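Local coordinates for protein NAD(P)H-flavin oxidoreductase (Staphylococcus epidermidis ATCC 12228, PDB 3GBH) that binds flavin mononucleotide and probably uses NAD(P)H to reduce flavin or other substrates, as a member of the nitroreductase family, at residues 18-30 with 190-203. Sequence-based numbering, arbitrary orientation.
Sequences RKSVKVFDENYKI and AIGKKAQDAHDSVR. With FMN (flavin mononucleotide), chain H.
R18 and R203 converge on the FMN phosphate, their NH2 atoms 3.9 Å apart and both donating to O3P, whose negative charge probably offsets theirs. R18 NH1 gives O2P a nearly straight bond (172°). S20 adds its backbone N to O1P and its hydroxyl to O2P; K22, its chain extended beyond CG, carries NZ to flavin O2, 2.7 Å away. Each arginine also donates NH2 to backbone carbonyls of the second subunit: K44 for R18, A45 for R203.

K19 NZ and D200 OD1 form a salt bridge (2.7 Å), the lysine reaching the syn side of the carboxylate.

Farther along, the backbones join in a single bridge, F24 with K194. D25 N donates to K193 O (2.7 Å), and A195 N to V23 O (2.8 Å). Three waters prolong the seam, linking S20 O to H199 N, K22 N to Q196 O, and D25 O to K193 N.

Apolar contacts close the strand end of the seam. With CG swung opposite its carbonyl carbon (chi1 -55°), F24 brings CE2 to 3.6 Å from A190 CB and CD1 against G192 CA, where glycine has no side chain to stand in the way. K193 CD lies over one face of the Y28 ring in a CH-pi contact, and I30 CD1 meets I191 CG1.

The loop after helix 11-17 is thus joined to strand 183-192 and the residues that follow it, and both contribute cationic groups to a phosphate site bordered by the second subunit.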
ATOM      1  N   ARG B  18       9.201 -16.883 -13.463  1.00 22.26           N
ATOM      2  CA  ARG B  18       8.704 -17.386 -14.751  1.00 23.13           C
ATOM      3  C   ARG B  18       9.560 -16.762 -15.869  1.00 24.13           C
ATOM      4  O   ARG B  18       9.400 -15.592 -16.210  1.00 23.41           O
ATOM      5  CB  ARG B  18       7.226 -17.013 -14.939  1.00 23.85           C
ATOM      6  CG  ARG B  18       6.413 -17.867 -15.927  1.00 24.38           C
ATOM      7  CD  ARG B  18       6.846 -17.711 -17.392  1.00 24.22           C
ATOM      8  NE  ARG B  18       6.963 -16.296 -17.782  1.00 21.82           N
ATOM      9  CZ  ARG B  18       7.808 -15.857 -18.712  1.00 24.59           C
ATOM     10  NH1 ARG B  18       8.577 -16.725 -19.367  1.00 23.53           N
ATOM     11  NH2 ARG B  18       7.931 -14.559 -18.952  1.00 25.49           N
ATOM     12  N   LYS B  19      10.464 -17.562 -16.418  1.00 23.35           N
ATOM     13  CA  LYS B  19      11.358 -17.178 -17.504  1.00 23.96           C
ATOM     14  C   LYS B  19      11.496 -18.357 -18.490  1.00 23.89           C
ATOM     15  O   LYS B  19      11.188 -19.509 -18.139  1.00 22.55           O
ATOM     16  CB  LYS B  19      12.745 -16.792 -16.941  1.00 24.86           C
ATOM     17  CG  LYS B  19      12.701 -15.722 -15.812  1.00 25.06           C
ATOM     18  CD  LYS B  19      14.092 -15.430 -15.272  1.00 26.77           C
ATOM     19  CE  LYS B  19      14.034 -14.425 -14.131  1.00 28.54           C
ATOM     20  NZ  LYS B  19      15.338 -14.289 -13.477  1.00 34.64           N
ATOM     21  N   SER B  20      11.928 -18.065 -19.721  1.00 23.28           N
ATOM     22  CA  SER B  20      12.064 -19.100 -20.753  1.00 23.25           C
ATOM     23  C   SER B  20      13.340 -19.901 -20.533  1.00 24.65           C
ATOM     24  O   SER B  20      14.445 -19.449 -20.836  1.00 25.42           O
ATOM     25  CB  SER B  20      12.085 -18.488 -22.160  1.00 24.37           C
ATOM     26  OG  SER B  20      10.797 -18.026 -22.533  1.00 24.72           O
ATOM     27  N   VAL B  21      13.170 -21.117 -20.046  1.00 24.86           N
ATOM     28  CA  VAL B  21      14.255 -22.067 -19.911  1.00 24.18           C
ATOM     29  C   VAL B  21      14.257 -22.889 -21.194  1.00 25.51           C
ATOM     30  O   VAL B  21      13.208 -23.349 -21.625  1.00 24.62           O
ATOM     31  CB  VAL B  21      14.014 -22.959 -18.673  1.00 22.72           C
ATOM     32  CG1 VAL B  21      14.904 -24.167 -18.677  1.00 21.94           C
ATOM     33  CG2 VAL B  21      14.191 -22.127 -17.409  1.00 23.44           C
ATOM     34  N   LYS B  22      15.429 -23.039 -21.803  1.00 24.70           N
ATOM     35  CA  LYS B  22      15.575 -23.754 -23.082  1.00 26.52           C
ATOM     36  C   LYS B  22      16.348 -25.085 -23.016  1.00 25.24           C
ATOM     37  O   LYS B  22      16.387 -25.825 -23.999  1.00 25.37           O
ATOM     38  CB  LYS B  22      16.209 -22.792 -24.100  1.00 27.92           C
ATOM     39  CG  LYS B  22      15.384 -21.506 -24.194  1.00 30.38           C
ATOM     40  CD  LYS B  22      15.701 -20.650 -25.372  1.00 34.14           C
ATOM     41  CE  LYS B  22      14.826 -19.400 -25.329  1.00 32.07           C
ATOM     42  NZ  LYS B  22      14.922 -18.660 -26.614  1.00 32.06           N
ATOM     43  N   VAL B  23      16.945 -25.383 -21.861  1.00 23.79           N
ATOM     44  CA  VAL B  23      17.659 -26.635 -21.638  1.00 24.07           C
ATOM     45  C   VAL B  23      17.117 -27.256 -20.335  1.00 22.95           C
ATOM     46  O   VAL B  23      17.246 -26.674 -19.257  1.00 22.46           O
ATOM     47  CB  VAL B  23      19.170 -26.392 -21.532  1.00 24.44           C
ATOM     48  CG1 VAL B  23      19.930 -27.698 -21.425  1.00 24.36           C
ATOM     49  CG2 VAL B  23      19.655 -25.586 -22.744  1.00 27.46           C
ATOM     50  N   PHE B  24      16.491 -28.419 -20.467  1.00 21.49           N
ATOM     51  CA  PHE B  24      15.899 -29.143 -19.363  1.00 21.86           C
ATOM     52  C   PHE B  24      16.691 -30.415 -19.069  1.00 22.23           C
ATOM     53  O   PHE B  24      17.538 -30.844 -19.866  1.00 20.79           O
ATOM     54  CB  PHE B  24      14.468 -29.536 -19.704  1.00 23.07           C
ATOM     55  CG  PHE B  24      13.613 -28.382 -20.102  1.00 24.17           C
ATOM     56  CD1 PHE B  24      12.879 -27.691 -19.150  1.00 23.04           C
ATOM     57  CD2 PHE B  24      13.539 -27.975 -21.434  1.00 23.08           C
ATOM     58  CE1 PHE B  24      12.085 -26.613 -19.516  1.00 22.57           C
ATOM     59  CE2 PHE B  24      12.733 -26.881 -21.806  1.00 21.03           C
ATOM     60  CZ  PHE B  24      12.011 -26.213 -20.847  1.00 22.21           C
ATOM     61  N   ASP B  25      16.420 -30.988 -17.899  1.00 22.07           N
ATOM     62  CA  ASP B  25      16.991 -32.246 -17.499  1.00 22.31           C
ATOM     63  C   ASP B  25      16.322 -33.360 -18.330  1.00 22.92           C
ATOM     64  O   ASP B  25      15.133 -33.684 -18.194  1.00 21.70           O
ATOM     65  CB  ASP B  25      16.838 -32.437 -15.985  1.00 22.26           C
ATOM     66  CG  ASP B  25      17.446 -33.744 -15.477  1.00 25.04           C
ATOM     67  OD1 ASP B  25      17.824 -34.614 -16.294  1.00 26.96           O
ATOM     68  OD2 ASP B  25      17.518 -33.907 -14.246  1.00 28.00           O
ATOM     69  N   GLU B  26      17.123 -33.935 -19.204  1.00 24.13           N
ATOM     70  CA  GLU B  26      16.664 -34.922 -20.164  1.00 26.58           C
ATOM     71  C   GLU B  26      16.220 -36.221 -19.501  1.00 26.01           C
ATOM     72  O   GLU B  26      15.521 -37.030 -20.117  1.00 26.50           O
ATOM     73  CB  GLU B  26      17.822 -35.208 -21.122  1.00 28.39           C
ATOM     74  CG  GLU B  26      17.437 -35.612 -22.521  1.00 34.12           C
ATOM     75  CD  GLU B  26      18.642 -36.085 -23.319  1.00 32.15           C
ATOM     76  OE1 GLU B  26      19.763 -35.624 -23.015  1.00 37.70           O
ATOM     77  OE2 GLU B  26      18.470 -36.936 -24.227  1.00 43.47           O
ATOM     78  N   ASN B  27      16.644 -36.435 -18.258  1.00 26.29           N
ATOM     79  CA  ASN B  27      16.347 -37.671 -17.533  1.00 27.02           C
ATOM     80  C   ASN B  27      15.265 -37.508 -16.479  1.00 27.42           C
ATOM     81  O   ASN B  27      14.948 -38.448 -15.766  1.00 27.96           O
ATOM     82  CB  ASN B  27      17.607 -38.165 -16.869  1.00 28.14           C
ATOM     83  CG  ASN B  27      18.683 -38.502 -17.870  1.00 29.95           C
ATOM     84  OD1 ASN B  27      19.756 -37.899 -17.858  1.00 36.05           O
ATOM     85  ND2 ASN B  27      18.397 -39.453 -18.760  1.00 27.68           N
ATOM     86  N   TYR B  28      14.714 -36.304 -16.368  1.00 26.12           N
ATOM     87  CA  TYR B  28      13.634 -36.049 -15.446  1.00 25.99           C
ATOM     88  C   TYR B  28      12.320 -36.108 -16.209  1.00 26.24           C
ATOM     89  O   TYR B  28      12.159 -35.414 -17.217  1.00 27.24           O
ATOM     90  CB  TYR B  28      13.783 -34.667 -14.804  1.00 26.93           C
ATOM     91  CG  TYR B  28      12.696 -34.447 -13.833  1.00 26.91           C
ATOM     92  CD1 TYR B  28      11.505 -33.883 -14.232  1.00 27.94           C
ATOM     93  CD2 TYR B  28      12.815 -34.885 -12.526  1.00 29.40           C
ATOM     94  CE1 TYR B  28      10.460 -33.742 -13.356  1.00 29.48           C
ATOM     95  CE2 TYR B  28      11.772 -34.735 -11.624  1.00 30.58           C
ATOM     96  CZ  TYR B  28      10.590 -34.164 -12.053  1.00 28.99           C
ATOM     97  OH  TYR B  28       9.514 -33.994 -11.210  1.00 31.38           O
ATOM     98  N   LYS B  29      11.381 -36.921 -15.728  1.00 24.25           N
ATOM     99  CA  LYS B  29      10.054 -36.966 -16.304  1.00 24.57           C
ATOM    100  C   LYS B  29       9.008 -36.627 -15.231  1.00 24.96           C
ATOM    101  O   LYS B  29       9.109 -37.052 -14.068  1.00 25.41           O
ATOM    102  CB  LYS B  29       9.774 -38.322 -16.946  1.00 25.75           C
ATOM    103  CG  LYS B  29      10.763 -38.745 -18.064  1.00 26.89           C
ATOM    104  CD  LYS B  29      10.792 -37.792 -19.284  1.00 26.99           C
ATOM    105  CE  LYS B  29      12.009 -38.060 -20.200  1.00 26.57           C
ATOM    106  NZ  LYS B  29      12.183 -37.006 -21.243  1.00 22.11           N
ATOM    107  N   ILE B  30       8.030 -35.836 -15.628  1.00 24.45           N
ATOM    108  CA  ILE B  30       6.985 -35.338 -14.739  1.00 23.57           C
ATOM    109  C   ILE B  30       5.941 -36.421 -14.511  1.00 23.96           C
ATOM    110  O   ILE B  30       5.376 -36.927 -15.462  1.00 24.53           O
ATOM    111  CB  ILE B  30       6.336 -34.087 -15.333  1.00 24.64           C
ATOM    112  CG1 ILE B  30       7.386 -32.956 -15.444  1.00 25.26           C
ATOM    113  CG2 ILE B  30       5.153 -33.639 -14.484  1.00 21.96           C
ATOM    114  CD1 ILE B  30       6.897 -31.737 -16.183  1.00 24.30           C
ATOM    115  N   ALA B 190       7.334 -25.982 -23.981  1.00 20.24           N
ATOM    116  CA  ALA B 190       8.238 -26.996 -23.440  1.00 21.83           C
ATOM    117  C   ALA B 190       8.130 -26.921 -21.932  1.00 22.04           C
ATOM    118  O   ALA B 190       8.109 -25.829 -21.382  1.00 21.11           O
ATOM    119  CB  ALA B 190       9.743 -26.760 -23.879  1.00 21.05           C
ATOM    120  N   ILE B 191       8.107 -28.072 -21.264  1.00 22.51           N
ATOM    121  CA  ILE B 191       8.029 -28.089 -19.806  1.00 21.85           C
ATOM    122  C   ILE B 191       8.967 -29.170 -19.275  1.00 22.32           C
ATOM    123  O   ILE B 191       9.127 -30.221 -19.881  1.00 20.05           O
ATOM    124  CB  ILE B 191       6.563 -28.299 -19.334  1.00 23.11           C
ATOM    125  CG1 ILE B 191       6.452 -28.212 -17.800  1.00 23.76           C
ATOM    126  CG2 ILE B 191       5.993 -29.648 -19.835  1.00 20.42           C
ATOM    127  CD1 ILE B 191       4.990 -28.221 -17.312  1.00 22.35           C
ATOM    128  N   GLY B 192       9.628 -28.869 -18.170  1.00 20.96           N
ATOM    129  CA  GLY B 192      10.515 -29.821 -17.544  1.00 21.34           C
ATOM    130  C   GLY B 192      11.202 -29.183 -16.373  1.00 20.85           C
ATOM    131  O   GLY B 192      10.842 -28.066 -15.955  1.00 19.46           O
ATOM    132  N   LYS B 193      12.201 -29.884 -15.870  1.00 21.99           N
ATOM    133  CA  LYS B 193      13.064 -29.398 -14.809  1.00 24.13           C
ATOM    134  C   LYS B 193      14.263 -28.733 -15.454  1.00 23.87           C
ATOM    135  O   LYS B 193      14.916 -29.334 -16.308  1.00 23.58           O
ATOM    136  CB  LYS B 193      13.518 -30.575 -13.944  1.00 24.76           C
ATOM    137  CG  LYS B 193      14.409 -30.207 -12.789  1.00 27.70           C
ATOM    138  CD  LYS B 193      14.618 -31.416 -11.873  1.00 28.61           C
ATOM    139  CE  LYS B 193      15.546 -31.109 -10.682  1.00 34.13           C
ATOM    140  NZ  LYS B 193      16.910 -30.714 -11.130  1.00 37.87           N
ATOM    141  N   LYS B 194      14.588 -27.511 -15.039  1.00 24.05           N
ATOM    142  CA  LYS B 194      15.674 -26.762 -15.701  1.00 25.34           C
ATOM    143  C   LYS B 194      17.035 -27.423 -15.518  1.00 24.36           C
ATOM    144  O   LYS B 194      17.337 -27.929 -14.428  1.00 25.04           O
ATOM    145  CB  LYS B 194      15.713 -25.290 -15.252  1.00 24.79           C
ATOM    146  CG  LYS B 194      16.342 -25.005 -13.911  1.00 29.92           C
ATOM    147  CD  LYS B 194      16.317 -23.484 -13.638  1.00 29.70           C
ATOM    148  CE  LYS B 194      16.941 -23.101 -12.293  1.00 35.25           C
ATOM    149  NZ  LYS B 194      16.944 -21.619 -12.101  1.00 35.57           N
ATOM    150  N   ALA B 195      17.843 -27.440 -16.583  1.00 23.37           N
ATOM    151  CA  ALA B 195      19.251 -27.872 -16.489  1.00 25.17           C
ATOM    152  C   ALA B 195      20.186 -26.670 -16.643  1.00 26.31           C
ATOM    153  O   ALA B 195      21.326 -26.753 -16.260  1.00 25.79           O
ATOM    154  CB  ALA B 195      19.580 -28.919 -17.521  1.00 22.84           C
ATOM    155  N   GLN B 196      19.689 -25.571 -17.216  1.00 28.35           N
ATOM    156  CA  GLN B 196      20.410 -24.288 -17.241  1.00 29.99           C
ATOM    157  C   GLN B 196      19.480 -23.132 -16.928  1.00 27.04           C
ATOM    158  O   GLN B 196      18.366 -23.117 -17.378  1.00 25.94           O
ATOM    159  CB  GLN B 196      21.000 -24.043 -18.625  1.00 30.41           C
ATOM    160  CG  GLN B 196      22.283 -24.783 -18.903  1.00 36.51           C
ATOM    161  CD  GLN B 196      22.769 -24.597 -20.350  1.00 35.81           C
ATOM    162  OE1 GLN B 196      23.393 -25.499 -20.925  1.00 46.34           O
ATOM    163  NE2 GLN B 196      22.491 -23.418 -20.933  1.00 41.10           N
ATOM    164  N   ASP B 197      19.959 -22.148 -16.184  1.00 27.47           N
ATOM    165  CA  ASP B 197      19.170 -20.939 -15.886  1.00 28.82           C
ATOM    166  C   ASP B 197      18.754 -20.217 -17.173  1.00 27.65           C
ATOM    167  O   ASP B 197      19.535 -20.134 -18.115  1.00 27.73           O
ATOM    168  CB  ASP B 197      20.008 -19.963 -15.046  1.00 30.07           C
ATOM    169  CG  ASP B 197      20.098 -20.352 -13.574  1.00 33.18           C
ATOM    170  OD1 ASP B 197      19.275 -21.145 -13.069  1.00 36.19           O
ATOM    171  OD2 ASP B 197      21.001 -19.820 -12.908  1.00 41.65           O
ATOM    172  N   ALA B 198      17.536 -19.697 -17.207  1.00 26.74           N
ATOM    173  CA  ALA B 198      17.127 -18.766 -18.260  1.00 27.41           C
ATOM    174  C   ALA B 198      17.998 -17.511 -18.291  1.00 27.07           C
ATOM    175  O   ALA B 198      18.519 -17.091 -17.252  1.00 25.80           O
ATOM    176  CB  ALA B 198      15.689 -18.366 -18.052  1.00 27.70           C
ATOM    177  N   HIS B 199      18.154 -16.915 -19.473  1.00 26.46           N
ATOM    178  CA  HIS B 199      18.646 -15.537 -19.563  1.00 29.03           C
ATOM    179  C   HIS B 199      17.575 -14.551 -19.074  1.00 27.83           C
ATOM    180  O   HIS B 199      16.384 -14.680 -19.428  1.00 28.36           O
ATOM    181  CB  HIS B 199      19.011 -15.175 -20.997  1.00 31.03           C
ATOM    182  CG  HIS B 199      20.187 -15.926 -21.519  1.00 38.21           C
ATOM    183  ND1 HIS B 199      21.446 -15.807 -20.966  1.00 44.89           N
ATOM    184  CD2 HIS B 199      20.302 -16.813 -22.535  1.00 43.26           C
ATOM    185  CE1 HIS B 199      22.285 -16.593 -21.621  1.00 47.05           C
ATOM    186  NE2 HIS B 199      21.616 -17.214 -22.578  1.00 44.36           N
ATOM    187  N   ASP B 200      17.990 -13.578 -18.268  1.00 24.72           N
ATOM    188  CA  ASP B 200      17.127 -12.467 -17.922  1.00 25.44           C
ATOM    189  C   ASP B 200      16.865 -11.608 -19.165  1.00 23.88           C
ATOM    190  O   ASP B 200      17.703 -11.556 -20.056  1.00 22.59           O
ATOM    191  CB  ASP B 200      17.783 -11.589 -16.859  1.00 25.55           C
ATOM    192  CG  ASP B 200      17.793 -12.247 -15.475  1.00 32.76           C
ATOM    193  OD1 ASP B 200      16.992 -13.179 -15.228  1.00 33.41           O
ATOM    194  OD2 ASP B 200      18.619 -11.822 -14.645  1.00 35.04           O
ATOM    195  N   SER B 201      15.719 -10.937 -19.202  1.00 24.01           N
ATOM    196  CA  SER B 201      15.320 -10.152 -20.374  1.00 24.29           C
ATOM    197  C   SER B 201      14.736  -8.834 -19.932  1.00 24.50           C
ATOM    198  O   SER B 201      14.410  -8.669 -18.764  1.00 24.51           O
ATOM    199  CB  SER B 201      14.330 -10.924 -21.217  1.00 25.00           C
ATOM    200  OG  SER B 201      13.244 -11.374 -20.444  1.00 25.68           O
ATOM    201  N   VAL B 202      14.669  -7.865 -20.846  1.00 23.96           N
ATOM    202  CA  VAL B 202      14.195  -6.531 -20.492  1.00 23.79           C
ATOM    203  C   VAL B 202      12.747  -6.358 -20.905  1.00 22.82           C
ATOM    204  O   VAL B 202      12.220  -7.092 -21.769  1.00 20.67           O
ATOM    205  CB  VAL B 202      15.018  -5.367 -21.140  1.00 25.77           C
ATOM    206  CG1 VAL B 202      16.427  -5.301 -20.534  1.00 28.57           C
ATOM    207  CG2 VAL B 202      14.999  -5.456 -22.690  1.00 24.17           C
ATOM    208  N   ARG B 203      12.108  -5.378 -20.270  1.00 20.85           N
ATOM    209  CA  ARG B 203      10.765  -4.959 -20.665  1.00 21.33           C
ATOM    210  C   ARG B 203      10.771  -3.448 -20.892  1.00 22.14           C
ATOM    211  O   ARG B 203      11.558  -2.722 -20.277  1.00 17.67           O
ATOM    212  CB  ARG B 203       9.731  -5.361 -19.624  1.00 21.97           C
ATOM    213  CG  ARG B 203       9.562  -6.857 -19.457  1.00 21.31           C
ATOM    214  CD  ARG B 203       8.981  -7.527 -20.706  1.00 22.57           C
ATOM    215  NE  ARG B 203       8.707  -8.934 -20.488  1.00 20.25           N
ATOM    216  CZ  ARG B 203       9.643  -9.887 -20.493  1.00 24.63           C
ATOM    217  NH1 ARG B 203      10.921  -9.596 -20.717  1.00 21.54           N
ATOM    218  NH2 ARG B 203       9.313 -11.144 -20.276  1.00 24.10           N
TER
HETATM  219  N1  FMN H 300      11.569 -18.999 -27.628  1.00 26.79           N
HETATM  220  C2  FMN H 300      12.283 -19.914 -28.389  1.00 29.05           C
HETATM  221  O2  FMN H 300      13.399 -20.311 -28.037  1.00 28.12           O
HETATM  222  N3  FMN H 300      11.746 -20.367 -29.564  1.00 26.22           N
HETATM  223  C4  FMN H 300      10.488 -19.937 -29.994  1.00 28.95           C
HETATM  224  O4  FMN H 300      10.034 -20.367 -31.071  1.00 27.97           O
HETATM  225  C4A FMN H 300       9.787 -19.011 -29.240  1.00 25.78           C
HETATM  226  N5  FMN H 300       8.555 -18.527 -29.646  1.00 25.88           N
HETATM  227  C5A FMN H 300       7.732 -17.882 -28.746  1.00 25.95           C
HETATM  228  C6  FMN H 300       6.364 -17.703 -29.014  1.00 25.91           C
HETATM  229  C7  FMN H 300       5.545 -17.062 -28.109  1.00 25.53           C
HETATM  230  C7M FMN H 300       4.083 -16.874 -28.413  1.00 26.99           C
HETATM  231  C8  FMN H 300       6.089 -16.567 -26.920  1.00 26.33           C
HETATM  232  C8M FMN H 300       5.262 -15.866 -25.887  1.00 24.47           C
HETATM  233  C9  FMN H 300       7.436 -16.739 -26.656  1.00 25.64           C
HETATM  234  C9A FMN H 300       8.283 -17.403 -27.549  1.00 27.17           C
HETATM  235  N10 FMN H 300       9.646 -17.599 -27.280  1.00 27.38           N
HETATM  236  C10 FMN H 300      10.344 -18.533 -28.047  1.00 28.41           C
HETATM  237  C1' FMN H 300      10.246 -17.162 -25.959  1.00 25.48           C
HETATM  238  C2' FMN H 300      10.457 -15.650 -26.029  1.00 26.98           C
HETATM  239  O2' FMN H 300      11.610 -15.335 -26.790  1.00 25.38           O
HETATM  240  C3' FMN H 300      10.573 -15.095 -24.605  1.00 27.11           C
HETATM  241  O3' FMN H 300       9.344 -15.272 -23.946  1.00 27.19           O
HETATM  242  C4' FMN H 300      10.979 -13.623 -24.537  1.00 28.68           C
HETATM  243  O4' FMN H 300      12.299 -13.477 -25.061  1.00 27.17           O
HETATM  244  C5' FMN H 300      10.914 -13.124 -23.096  1.00 27.90           C
HETATM  245  O5' FMN H 300      11.813 -13.867 -22.281  1.00 24.97           O
HETATM  246  P   FMN H 300      11.275 -14.648 -20.996  1.00 25.45           P
HETATM  247  O1P FMN H 300      12.421 -15.317 -20.293  1.00 23.29           O
HETATM  248  O2P FMN H 300      10.226 -15.616 -21.460  1.00 23.75           O
HETATM  249  O3P FMN H 300      10.608 -13.679 -20.048  1.00 24.66           O
HETATM  250  O   HOH W   1      16.468 -17.795 -21.654  1.00 23.04           O
HETATM  251  O   HOH W   2      18.001 -22.553 -20.300  1.00 26.21           O
HETATM  252  O   HOH W   3      13.128 -32.039 -17.451  1.00 19.87           O